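Local coordinates for protein alanine racemase, biosynthetic (Pseudomonas aeruginosa PAO1, PDB 6A2F) that belongs to the alanine racemase family of pyridoxal-phosphate enzymes, a homodimer whose chain combines a TIM-barrel domain with a beta-rich C-terminal domain, at residues H15-A20 with R27-V32; A283-L288 with A334-T339; R144-S147 with E153-L156; A59-A64 with A85-L90; E250-G253 with T257-A260. All blocks are in the same frame, centred on the assembly; numbering follows the deposited sequence.

Contact 1 (H15-A20 with R27-V32); sequences HNYALA and RQAFAV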
# COMPACT_ATOMS: atom_id res chain seq x y z
N HIS A 15 -20.71 -2.04 16.21
CA HIS A 15 -21.46 -3.30 16.15
C HIS A 15 -20.55 -4.53 16.24
O HIS A 15 -20.80 -5.43 17.05
CB HIS A 15 -22.31 -3.35 14.87
CG HIS A 15 -23.11 -4.61 14.72
ND1 HIS A 15 -22.58 -5.77 14.17
CD2 HIS A 15 -24.39 -4.90 15.04
CE1 HIS A 15 -23.50 -6.71 14.17
NE2 HIS A 15 -24.61 -6.21 14.70
N ASN A 16 -19.50 -4.56 15.43
CA ASN A 16 -18.59 -5.69 15.38
C ASN A 16 -17.82 -5.86 16.69
O ASN A 16 -17.54 -6.98 17.12
CB ASN A 16 -17.62 -5.57 14.22
CG ASN A 16 -18.31 -5.57 12.87
OD1 ASN A 16 -19.41 -6.12 12.71
ND2 ASN A 16 -17.67 -4.96 11.89
N TYR A 17 -17.50 -4.73 17.33
CA TYR A 17 -16.84 -4.75 18.64
C TYR A 17 -17.72 -5.37 19.73
O TYR A 17 -17.25 -6.17 20.53
CB TYR A 17 -16.37 -3.36 19.06
CG TYR A 17 -15.65 -3.37 20.38
CD1 TYR A 17 -14.34 -3.84 20.48
CD2 TYR A 17 -16.29 -2.95 21.55
CE1 TYR A 17 -13.68 -3.89 21.70
CE2 TYR A 17 -15.64 -2.99 22.77
CZ TYR A 17 -14.33 -3.46 22.84
OH TYR A 17 -13.67 -3.50 24.05
N ALA A 18 -19.00 -4.98 19.75
CA ALA A 18 -19.96 -5.52 20.71
C ALA A 18 -20.18 -7.01 20.49
O ALA A 18 -20.40 -7.77 21.44
CB ALA A 18 -21.28 -4.77 20.62
N LEU A 19 -20.12 -7.42 19.22
CA LEU A 19 -20.21 -8.83 18.85
C LEU A 19 -19.02 -9.61 19.39
O LEU A 19 -19.16 -10.76 19.84
CB LEU A 19 -20.31 -8.96 17.32
CG LEU A 19 -20.71 -10.31 16.72
CD1 LEU A 19 -21.45 -10.09 15.41
CD2 LEU A 19 -19.51 -11.23 16.51
N ALA A 20 -17.83 -9.00 19.35
CA ALA A 20 -16.62 -9.62 19.89
C ALA A 20 -16.73 -9.76 21.41
O ALA A 20 -16.36 -10.79 21.97
CB ALA A 20 -15.39 -8.81 19.52
N ARG A 27 -15.67 -11.08 30.24
CA ARG A 27 -14.28 -10.77 29.99
C ARG A 27 -14.12 -9.38 29.37
O ARG A 27 -15.11 -8.72 29.07
CB ARG A 27 -13.67 -11.84 29.08
CG ARG A 27 -13.04 -13.02 29.81
CD ARG A 27 -14.00 -13.83 30.68
NE ARG A 27 -13.44 -15.15 30.98
CZ ARG A 27 -13.79 -16.28 30.37
NH1 ARG A 27 -13.21 -17.42 30.71
NH2 ARG A 27 -14.74 -16.30 29.43
N GLN A 28 -12.88 -8.94 29.19
CA GLN A 28 -12.59 -7.65 28.57
C GLN A 28 -12.08 -7.83 27.13
O GLN A 28 -11.60 -8.90 26.76
CB GLN A 28 -11.54 -6.88 29.39
CG GLN A 28 -11.87 -6.70 30.86
CD GLN A 28 -12.98 -5.69 31.09
OE1 GLN A 28 -12.81 -4.50 30.84
NE2 GLN A 28 -14.12 -6.18 31.56
N ALA A 29 -12.19 -6.78 26.32
CA ALA A 29 -11.67 -6.83 24.95
C ALA A 29 -10.86 -5.59 24.56
O ALA A 29 -11.33 -4.45 24.71
CB ALA A 29 -12.81 -7.06 23.96
N PHE A 30 -9.64 -5.82 24.07
CA PHE A 30 -8.85 -4.77 23.43
C PHE A 30 -9.42 -4.51 22.04
O PHE A 30 -9.67 -5.45 21.29
CB PHE A 30 -7.39 -5.20 23.26
CG PHE A 30 -6.55 -5.07 24.50
CD1 PHE A 30 -6.21 -3.82 25.00
CD2 PHE A 30 -6.06 -6.21 25.13
CE1 PHE A 30 -5.42 -3.71 26.14
CE2 PHE A 30 -5.27 -6.10 26.27
CZ PHE A 30 -4.94 -4.85 26.77
N ALA A 31 -9.61 -3.24 21.70
CA ALA A 31 -9.84 -2.87 20.31
C ALA A 31 -8.47 -2.69 19.66
O ALA A 31 -7.73 -1.76 19.99
CB ALA A 31 -10.67 -1.60 20.20
N VAL A 32 -8.11 -3.61 18.76
CA VAL A 32 -6.84 -3.53 18.03
C VAL A 32 -7.01 -2.52 16.91
O VAL A 32 -7.76 -2.74 15.96
CB VAL A 32 -6.38 -4.90 17.49
CG1 VAL A 32 -5.10 -4.76 16.68
CG2 VAL A 32 -6.20 -5.91 18.62
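Tyr17 on helix 10-22 and Ala29 on strand 28-32 join an outer helix of the TIM-barrel domain to the parallel strand that follows it in sequence. The short segments run at 146° between their N-to-C directions, so the chain largely doubles back, and their axes approach to 9.5 Å. That spacing is bridged chiefly by one long aromatic side chain reaching toward small residues.

The polar part is a single hydrogen bond. Tyr17 OH donates to Ala29 O at 2.6 Å, a carbonyl lying at the ring edge and close to the ring plane. The hydroxyl approaches that carbonyl at a C=O...O angle of 130°, tilted out of the carbonyl plane. It also takes a hydrogen bond from the backbone N of Asp54, so the buried phenol oxygen is held as both donor and acceptor. The carboxylate of Asp54 in turn accepts the backbone N of Ala29, and the start of strand 28-32, the loop leading into strand 55-58 and helix 10-22 are stitched together at one point.

The apolar part is made by the same ring. With CG anti to the backbone N (chi1 -178°), the Tyr17 side chain extends from the helix toward the sheet. Ala29 points its methyl back at the helix, whereas Phe30 points away from the helix, and its ring meets that of Trp207. Leu49 also touches the Tyr17 side chain. Tyr17 CE1 rests 4.0 Å from Ala29 CB, and the same carbon is 4.1 Å from Ala31 CB, which approaches the ring obliquely.

Contact 2 (A283-L288 with A334-T339); sequences AGTPVL and ARACGT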
# COMPACT_ATOMS: atom_id res chain seq x y z
N ALA A 283 -7.17 -11.41 -14.13
CA ALA A 283 -8.43 -11.43 -14.85
C ALA A 283 -9.44 -12.27 -14.07
O ALA A 283 -9.12 -13.37 -13.60
CB ALA A 283 -8.22 -12.00 -16.25
N GLY A 284 -10.64 -11.73 -13.90
CA GLY A 284 -11.69 -12.43 -13.16
C GLY A 284 -11.88 -11.96 -11.72
O GLY A 284 -12.78 -12.44 -11.02
N THR A 285 -11.03 -11.04 -11.28
CA THR A 285 -11.20 -10.38 -9.99
C THR A 285 -12.51 -9.60 -10.03
O THR A 285 -12.74 -8.81 -10.95
CB THR A 285 -10.01 -9.44 -9.66
OG1 THR A 285 -8.81 -10.21 -9.60
CG2 THR A 285 -10.22 -8.74 -8.34
N PRO A 286 -13.40 -9.83 -9.05
CA PRO A 286 -14.74 -9.25 -9.08
C PRO A 286 -14.77 -7.75 -8.79
O PRO A 286 -13.93 -7.23 -8.03
CB PRO A 286 -15.48 -10.02 -7.99
CG PRO A 286 -14.42 -10.42 -7.03
CD PRO A 286 -13.22 -10.72 -7.88
N VAL A 287 -15.75 -7.07 -9.39
CA VAL A 287 -16.02 -5.67 -9.14
C VAL A 287 -17.53 -5.40 -9.31
O VAL A 287 -18.23 -6.19 -9.96
CB VAL A 287 -15.17 -4.76 -10.05
CG1 VAL A 287 -15.91 -4.39 -11.33
CG2 VAL A 287 -14.73 -3.51 -9.30
N LEU A 288 -18.03 -4.33 -8.72
CA LEU A 288 -19.41 -3.91 -8.95
C LEU A 288 -19.48 -2.64 -9.79
O LEU A 288 -18.82 -1.65 -9.49
CB LEU A 288 -20.17 -3.71 -7.64
CG LEU A 288 -20.44 -4.90 -6.70
CD1 LEU A 288 -21.51 -4.52 -5.68
CD2 LEU A 288 -20.85 -6.16 -7.45
N ALA A 334 -9.84 -9.99 -2.10
CA ALA A 334 -8.52 -10.41 -1.62
C ALA A 334 -8.19 -11.86 -1.99
O ALA A 334 -7.05 -12.16 -2.34
CB ALA A 334 -8.43 -10.21 -0.12
N ARG A 335 -9.18 -12.74 -1.89
CA ARG A 335 -9.01 -14.15 -2.24
C ARG A 335 -8.66 -14.31 -3.72
O ARG A 335 -7.78 -15.10 -4.07
CB ARG A 335 -10.26 -14.97 -1.86
CG ARG A 335 -10.09 -16.49 -1.93
CD ARG A 335 -11.20 -17.22 -1.19
NE ARG A 335 -12.52 -16.80 -1.66
CZ ARG A 335 -13.23 -17.40 -2.61
NH1 ARG A 335 -14.42 -16.92 -2.96
NH2 ARG A 335 -12.75 -18.49 -3.23
N ALA A 336 -9.32 -13.53 -4.57
CA ALA A 336 -9.03 -13.51 -6.00
C ALA A 336 -7.62 -12.99 -6.29
O ALA A 336 -6.99 -13.37 -7.28
CB ALA A 336 -10.06 -12.68 -6.74
N CYS A 337 -7.13 -12.12 -5.40
CA CYS A 337 -5.81 -11.51 -5.55
C CYS A 337 -4.71 -12.31 -4.86
O CYS A 337 -3.56 -11.87 -4.82
CB CYS A 337 -5.83 -10.07 -5.04
SG CYS A 337 -6.74 -8.95 -6.12
N GLY A 338 -5.06 -13.48 -4.33
CA GLY A 338 -4.10 -14.37 -3.67
C GLY A 338 -3.58 -13.86 -2.34
O GLY A 338 -2.45 -14.15 -1.95
N THR A 339 -4.42 -13.10 -1.62
CA THR A 339 -4.06 -12.53 -0.33
C THR A 339 -5.30 -12.40 0.58
O THR A 339 -6.33 -13.00 0.28
CB THR A 339 -3.31 -11.18 -0.48
OG1 THR A 339 -2.90 -10.69 0.80
CG2 THR A 339 -4.17 -10.12 -1.18
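Ala336 turns its methyl group toward Pro286 and Thr285, and CB sits 3.9 Å from Pro286 CD. The same CB lies 4.0 Å from Thr285 OG1, fitting against the proline ring and the threonine together. A second touch joins Thr285 CG2 to Cys337 SG at 4.1 Å. Thr285 divides its branches between the two: CG2, anti to the backbone N (chi1 of -61° is measured to OG1), reaches the thiol, while OG1 lies by the Ala336 methyl. Thr285 OG1 is itself hydrogen-bonded to Pro282 O.

In the C-terminal domain this is where a short helix, 330-336, packs on the start of strand 286-289 in the mixed sheet. The helix closes in a Schellman motif. Thr339 N returns to Ala334 O at 2.9 Å and Gly338 N to Arg335 O at 3.2 Å, with Gly338, whose phi is positive, as the C-prime residue.

Further out, Val333 and Glu332, one turn earlier on the helix, extend the packing onto Thr285 and Pro286. The strand side is positioned by a backbone hydrogen bond of Thr285 with Leu296, and Pro278 and Ala281 pack on the Cys337 side chain. Beyond the helix end, Thr339 OG1 is hydrogen-bonded to Glu343 and to Arg279 of the second subunit.

Contact 3 (R144-S147 with E153-L156); sequences RLRS and ELNL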
# COMPACT_ATOMS: atom_id res chain seq x y z
N ARG A 144 11.78 -12.59 38.29
CA ARG A 144 12.45 -11.29 38.42
C ARG A 144 11.44 -10.16 38.61
O ARG A 144 11.67 -9.25 39.41
CB ARG A 144 13.34 -11.01 37.21
CG ARG A 144 14.52 -10.08 37.48
CD ARG A 144 15.57 -10.13 36.37
NE ARG A 144 15.61 -11.44 35.71
CZ ARG A 144 16.45 -11.78 34.73
NH1 ARG A 144 17.37 -10.93 34.29
NH2 ARG A 144 16.38 -13.00 34.21
N LEU A 145 10.31 -10.25 37.91
CA LEU A 145 9.41 -9.10 37.75
C LEU A 145 8.19 -9.05 38.68
O LEU A 145 7.60 -7.99 38.83
CB LEU A 145 8.96 -8.96 36.29
CG LEU A 145 10.03 -8.57 35.27
CD1 LEU A 145 9.51 -8.73 33.85
CD2 LEU A 145 10.51 -7.14 35.50
N ARG A 146 7.83 -10.18 39.28
CA ARG A 146 6.59 -10.28 40.05
C ARG A 146 6.44 -9.25 41.18
O ARG A 146 5.34 -8.75 41.42
CB ARG A 146 6.36 -11.71 40.58
CG ARG A 146 5.10 -11.91 41.43
CD ARG A 146 3.79 -11.77 40.65
NE ARG A 146 3.30 -10.39 40.59
CZ ARG A 146 2.15 -10.02 40.01
NH1 ARG A 146 1.36 -10.92 39.43
NH2 ARG A 146 1.80 -8.74 40.01
N SER A 147 7.54 -8.94 41.88
CA SER A 147 7.51 -7.92 42.93
C SER A 147 8.47 -6.75 42.64
O SER A 147 8.88 -6.03 43.55
CB SER A 147 7.79 -8.54 44.32
OG SER A 147 9.13 -8.96 44.45
N GLU A 153 1.10 -4.46 37.00
CA GLU A 153 0.39 -5.68 36.69
C GLU A 153 1.35 -6.57 35.97
O GLU A 153 2.04 -6.11 35.07
CB GLU A 153 -0.77 -5.42 35.74
CG GLU A 153 -2.16 -5.35 36.33
CD GLU A 153 -3.22 -5.17 35.26
OE1 GLU A 153 -2.88 -5.23 34.07
OE2 GLU A 153 -4.39 -4.96 35.59
N LEU A 154 1.46 -7.82 36.38
CA LEU A 154 2.28 -8.74 35.61
C LEU A 154 1.35 -9.72 34.90
O LEU A 154 0.54 -10.39 35.54
CB LEU A 154 3.31 -9.47 36.49
CG LEU A 154 4.41 -10.23 35.73
CD1 LEU A 154 5.16 -9.34 34.74
CD2 LEU A 154 5.39 -10.90 36.69
N ASN A 155 1.45 -9.76 33.58
CA ASN A 155 0.47 -10.42 32.73
C ASN A 155 1.10 -11.41 31.76
O ASN A 155 2.33 -11.42 31.58
CB ASN A 155 -0.36 -9.38 31.96
CG ASN A 155 -1.09 -8.42 32.88
OD1 ASN A 155 -1.40 -8.74 34.02
ND2 ASN A 155 -1.36 -7.22 32.38
N LEU A 156 0.27 -12.25 31.14
CA LEU A 156 0.74 -13.20 30.13
C LEU A 156 0.03 -12.99 28.79
O LEU A 156 -1.20 -12.85 28.74
CB LEU A 156 0.56 -14.64 30.62
CG LEU A 156 1.01 -15.77 29.68
CD1 LEU A 156 2.53 -15.82 29.54
CD2 LEU A 156 0.47 -17.12 30.14
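Leu154 is the residue most buried by this contact, and it inserts between Leu145 and Arg146 where the chain leaves helix 135-145. Its CD2 comes up against the backbone there, 3.6 Å from Arg146 CA, and lies 4.1 Å from Leu145 CB. Leu145, which gives the smallest share of this contact, continues the apolar surface onto Phe109 and Leu110 of helix 103-112.

Arg146 treats the leucine differently. Its chain is bent at chi2 (68°) and again at chi3 (-88°), and this folds the guanidinium back over the strand. One face of that flat group is centred on Leu154 CB, with CZ 3.7 Å from that carbon. The two side chains run antiparallel alongside one another. Together they pack the return from helix to strand in the beta-alpha-beta unit formed by strand 118-123, helix 135-145 and strand 151-157 of the TIM-barrel domain.

The guanidinium nitrogens bind beyond the contact: NH2 forms a salt bridge with Asp187 OD2, and NH1 a hydrogen bond with Asp185 O. Asp187 OD2 also accepts the backbone N of Leu154. These outside bonds fix the guanidinium plane over the leucine, so its weakly polar face packs on carbon while NH1 and NH2 keep their polar partners.

Contact 4 (A59-A64 with A85-L90); sequences ACLEEA and ASEYAL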
# COMPACT_ATOMS: atom_id res chain seq x y z
N ALA A 59 0.58 -1.06 17.66
CA ALA A 59 1.85 -1.70 17.29
C ALA A 59 3.13 -0.96 17.73
O ALA A 59 4.22 -1.55 17.74
CB ALA A 59 1.87 -1.95 15.79
N CYS A 60 3.01 0.33 18.06
CA CYS A 60 4.17 1.16 18.39
C CYS A 60 3.78 2.39 19.20
O CYS A 60 2.59 2.71 19.32
CB CYS A 60 4.93 1.58 17.12
SG CYS A 60 3.98 2.63 15.99
N LEU A 61 4.79 3.08 19.74
CA LEU A 61 4.60 4.23 20.63
C LEU A 61 3.92 5.41 19.93
O LEU A 61 3.09 6.10 20.54
CB LEU A 61 5.95 4.66 21.22
CG LEU A 61 6.02 5.76 22.29
CD1 LEU A 61 5.58 5.24 23.66
CD2 LEU A 61 7.44 6.30 22.38
N GLU A 62 4.27 5.62 18.66
CA GLU A 62 3.69 6.69 17.85
C GLU A 62 2.16 6.55 17.80
O GLU A 62 1.44 7.52 18.02
CB GLU A 62 4.27 6.67 16.43
CG GLU A 62 5.75 7.03 16.31
CD GLU A 62 6.68 5.85 16.56
OE1 GLU A 62 7.87 5.96 16.20
OE2 GLU A 62 6.25 4.81 17.11
N GLU A 63 1.69 5.33 17.53
CA GLU A 63 0.26 5.03 17.49
C GLU A 63 -0.39 5.21 18.85
O GLU A 63 -1.50 5.74 18.95
CB GLU A 63 0.01 3.61 16.99
CG GLU A 63 0.28 3.41 15.51
CD GLU A 63 0.11 1.97 15.08
OE1 GLU A 63 -0.13 1.10 15.95
OE2 GLU A 63 0.23 1.71 13.87
N ALA A 64 0.31 4.77 19.89
CA ALA A 64 -0.16 4.89 21.26
C ALA A 64 -0.32 6.36 21.67
O ALA A 64 -1.28 6.70 22.37
CB ALA A 64 0.79 4.17 22.21
N ALA A 85 15.62 1.97 24.27
CA ALA A 85 15.73 2.50 25.63
C ALA A 85 15.02 3.84 25.84
O ALA A 85 14.35 4.03 26.86
CB ALA A 85 17.20 2.62 26.02
N SER A 86 15.16 4.75 24.88
CA SER A 86 14.64 6.11 25.02
C SER A 86 13.11 6.18 24.99
O SER A 86 12.53 7.21 25.35
CB SER A 86 15.24 7.02 23.95
OG SER A 86 14.89 6.59 22.64
N GLU A 87 12.46 5.10 24.57
CA GLU A 87 11.00 5.06 24.50
C GLU A 87 10.33 4.98 25.87
O GLU A 87 9.25 5.54 26.06
CB GLU A 87 10.52 3.92 23.59
CG GLU A 87 10.70 4.20 22.11
CD GLU A 87 10.07 3.17 21.20
OE1 GLU A 87 10.28 3.27 19.98
OE2 GLU A 87 9.36 2.26 21.68
N TYR A 88 10.97 4.31 26.82
CA TYR A 88 10.35 4.03 28.12
C TYR A 88 9.86 5.25 28.88
O TYR A 88 8.74 5.23 29.41
CB TYR A 88 11.27 3.17 29.00
CG TYR A 88 11.41 1.76 28.45
CD1 TYR A 88 10.41 0.81 28.65
CD2 TYR A 88 12.54 1.40 27.71
CE1 TYR A 88 10.53 -0.47 28.14
CE2 TYR A 88 12.67 0.12 27.19
CZ TYR A 88 11.66 -0.81 27.41
OH TYR A 88 11.79 -2.08 26.90
N ALA A 89 10.66 6.32 28.92
CA ALA A 89 10.25 7.57 29.57
C ALA A 89 8.95 8.12 28.97
O ALA A 89 8.07 8.57 29.70
CB ALA A 89 11.36 8.61 29.51
N LEU A 90 8.82 8.05 27.64
CA LEU A 90 7.59 8.48 26.97
C LEU A 90 6.42 7.52 27.23
O LEU A 90 5.30 7.98 27.45
CB LEU A 90 7.82 8.70 25.47
CG LEU A 90 6.65 9.29 24.67
CD1 LEU A 90 5.99 10.49 25.34
CD2 LEU A 90 7.12 9.66 23.27
O HOH W 1 7.84 2.97 18.80
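Two helices on the outside of the TIM-barrel domain, 61-70 and 87-93, meet near their N-terminal ends through Leu61, Glu87 and Leu90. The closest approach is between the leucines, Leu61 CD2 to Leu90 CD2 at 3.5 Å, with the two side chains crossing at a slant. Both have CG anti to the backbone N (chi1 -174° in each), which sends each branched end out from its helix toward the other. Leu61 CD2 also rests on the aliphatic part of Glu87, 3.9 Å from CG, and Leu96 packs on Leu61 as well.

Beyond CG, the extended chain of Glu87 carries its carboxylate past the leucine toward the start of helix 61-70, where Cys60 is the N-cap. There a water receives the first-turn N-H of Leu61 (3.2 Å from its N). It lies 2.7 Å from Glu87 OE1 and 3.0 Å from Glu62 OE2, and with two protons it cannot serve every acceptor nearby at once. The two carboxylates stand 5.2 Å apart, OE1 of Glu87 to OE2 of Glu62. Across the dimer interface, Met1 N of the second subunit is hydrogen-bonded to Glu87 OE1 and Arg2 N of that subunit to Glu62 OE1; a charged amino terminus would probably ease the repulsion between the carboxylates.

Contact 5 (E250-G253 with T257-A260); sequences ESVG and TWIA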
# COMPACT_ATOMS: atom_id res chain seq x y z
N GLU A 250 -7.76 -7.76 -30.24
CA GLU A 250 -7.13 -6.55 -29.69
C GLU A 250 -6.85 -6.74 -28.20
O GLU A 250 -7.57 -7.47 -27.50
CB GLU A 250 -8.00 -5.31 -29.93
CG GLU A 250 -8.15 -4.92 -31.40
CD GLU A 250 -8.89 -3.61 -31.61
OE1 GLU A 250 -8.52 -2.86 -32.54
OE2 GLU A 250 -9.86 -3.33 -30.87
N SER A 251 -5.80 -6.08 -27.71
CA SER A 251 -5.36 -6.26 -26.32
C SER A 251 -5.66 -5.06 -25.43
O SER A 251 -5.88 -3.95 -25.91
CB SER A 251 -3.86 -6.62 -26.27
OG SER A 251 -3.06 -5.58 -26.81
N VAL A 252 -5.69 -5.30 -24.11
CA VAL A 252 -5.98 -4.25 -23.13
C VAL A 252 -4.88 -4.17 -22.07
O VAL A 252 -4.50 -5.18 -21.47
CB VAL A 252 -7.36 -4.46 -22.46
CG1 VAL A 252 -7.54 -3.56 -21.24
CG2 VAL A 252 -8.47 -4.19 -23.47
N GLY A 253 -4.37 -2.95 -21.87
CA GLY A 253 -3.42 -2.65 -20.80
C GLY A 253 -1.99 -3.07 -21.05
O GLY A 253 -1.66 -3.61 -22.11
N THR A 257 -1.76 -8.27 -21.71
CA THR A 257 -2.12 -9.45 -20.92
C THR A 257 -3.52 -9.99 -21.22
O THR A 257 -3.76 -11.19 -21.13
CB THR A 257 -2.02 -9.13 -19.41
OG1 THR A 257 -0.68 -8.72 -19.11
CG2 THR A 257 -2.36 -10.35 -18.55
N TRP A 258 -4.43 -9.08 -21.58
CA TRP A 258 -5.82 -9.43 -21.84
C TRP A 258 -6.13 -9.23 -23.32
O TRP A 258 -5.98 -8.13 -23.85
CB TRP A 258 -6.73 -8.57 -20.95
CG TRP A 258 -8.17 -8.99 -20.94
CD1 TRP A 258 -8.77 -9.83 -20.05
CD2 TRP A 258 -9.20 -8.59 -21.86
NE1 TRP A 258 -10.10 -9.99 -20.35
CE2 TRP A 258 -10.39 -9.23 -21.46
CE3 TRP A 258 -9.22 -7.75 -22.98
CZ2 TRP A 258 -11.60 -9.07 -22.14
CZ3 TRP A 258 -10.43 -7.59 -23.66
CH2 TRP A 258 -11.60 -8.24 -23.24
N ILE A 259 -6.55 -10.31 -23.99
CA ILE A 259 -6.89 -10.27 -25.41
C ILE A 259 -8.38 -10.58 -25.60
O ILE A 259 -8.87 -11.61 -25.13
CB ILE A 259 -6.03 -11.25 -26.25
CG1 ILE A 259 -4.53 -10.88 -26.13
CG2 ILE A 259 -6.47 -11.25 -27.71
CD1 ILE A 259 -3.57 -11.95 -26.60
N ALA A 260 -9.08 -9.68 -26.28
CA ALA A 260 -10.52 -9.82 -26.55
C ALA A 260 -10.82 -10.98 -27.49
O ALA A 260 -10.23 -11.10 -28.56
CB ALA A 260 -11.08 -8.51 -27.11
O HOH W 2 -2.72 -5.91 -19.64
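Val252 and Trp258 leave the two strands side by side, and their first torsions bring them together. Trp258 has CG anti to the backbone N (chi1 -170°). In Val252 it is CG1 that takes the anti position (chi1 168°), leaving CG2 beside the backbone N and against the indole. This methyl meets the six-membered ring obliquely, 3.7 Å from Trp258 CE3. Ile266 of strand 264-269 touches both side chains, and Ala264 adds to the packing on the indole.

On the other face of the ribbon stand Ser251 and Ile259, an antiparallel non-hydrogen-bonded pair with their CA atoms 4.4 Å apart. The segments form a small two-stranded beta hairpin in the C-terminal domain, with only a short turn between them. That turn includes Tyr254, which belongs to a D-lysine pocket; the side chain of Val252 lies about 11 Å from a bound D-lysine, too far to touch it.

Two backbone bonds tie the strands. Ala260 N donates to Glu250 O at 2.9 Å and almost straight (172° at the hydrogen). Val252 N donates to Trp258 O, also at 2.9 Å, but the bond is more bent. The same Trp258 O takes a CA-H...O contact from Ser251 CA at 3.2 Å. Nearer the turn the strands splay, and a water fills in for a direct bond, donating to Val252 O at 2.7 Å and accepting from Thr257 N at 3.3 Å. His129 of the second subunit packs on Glu250 and Val252, and Leu170 of that subunit on Ser251.

From the N terminus, contact 1 closes a short helix-to-strand return in the TIM-barrel domain. Contact 4 follows, closing a longer loop between two outer barrel helices, and contact 3 then closes another tight helix-to-strand turn. In the C-terminal domain, contact 5 is the smallest closure, a hairpin, whereas contact 2 spans 46 residues to fasten a helix to the mixed sheet. All five lie in series; none crosses or encloses another. Contacts 1 and 3 have nearest atoms about 7 Å apart, as do contacts 1 and 4, while contacts 3 and 5 are centred about 62 Å apart. Contacts 2, 4 and 5 also touch the second subunit.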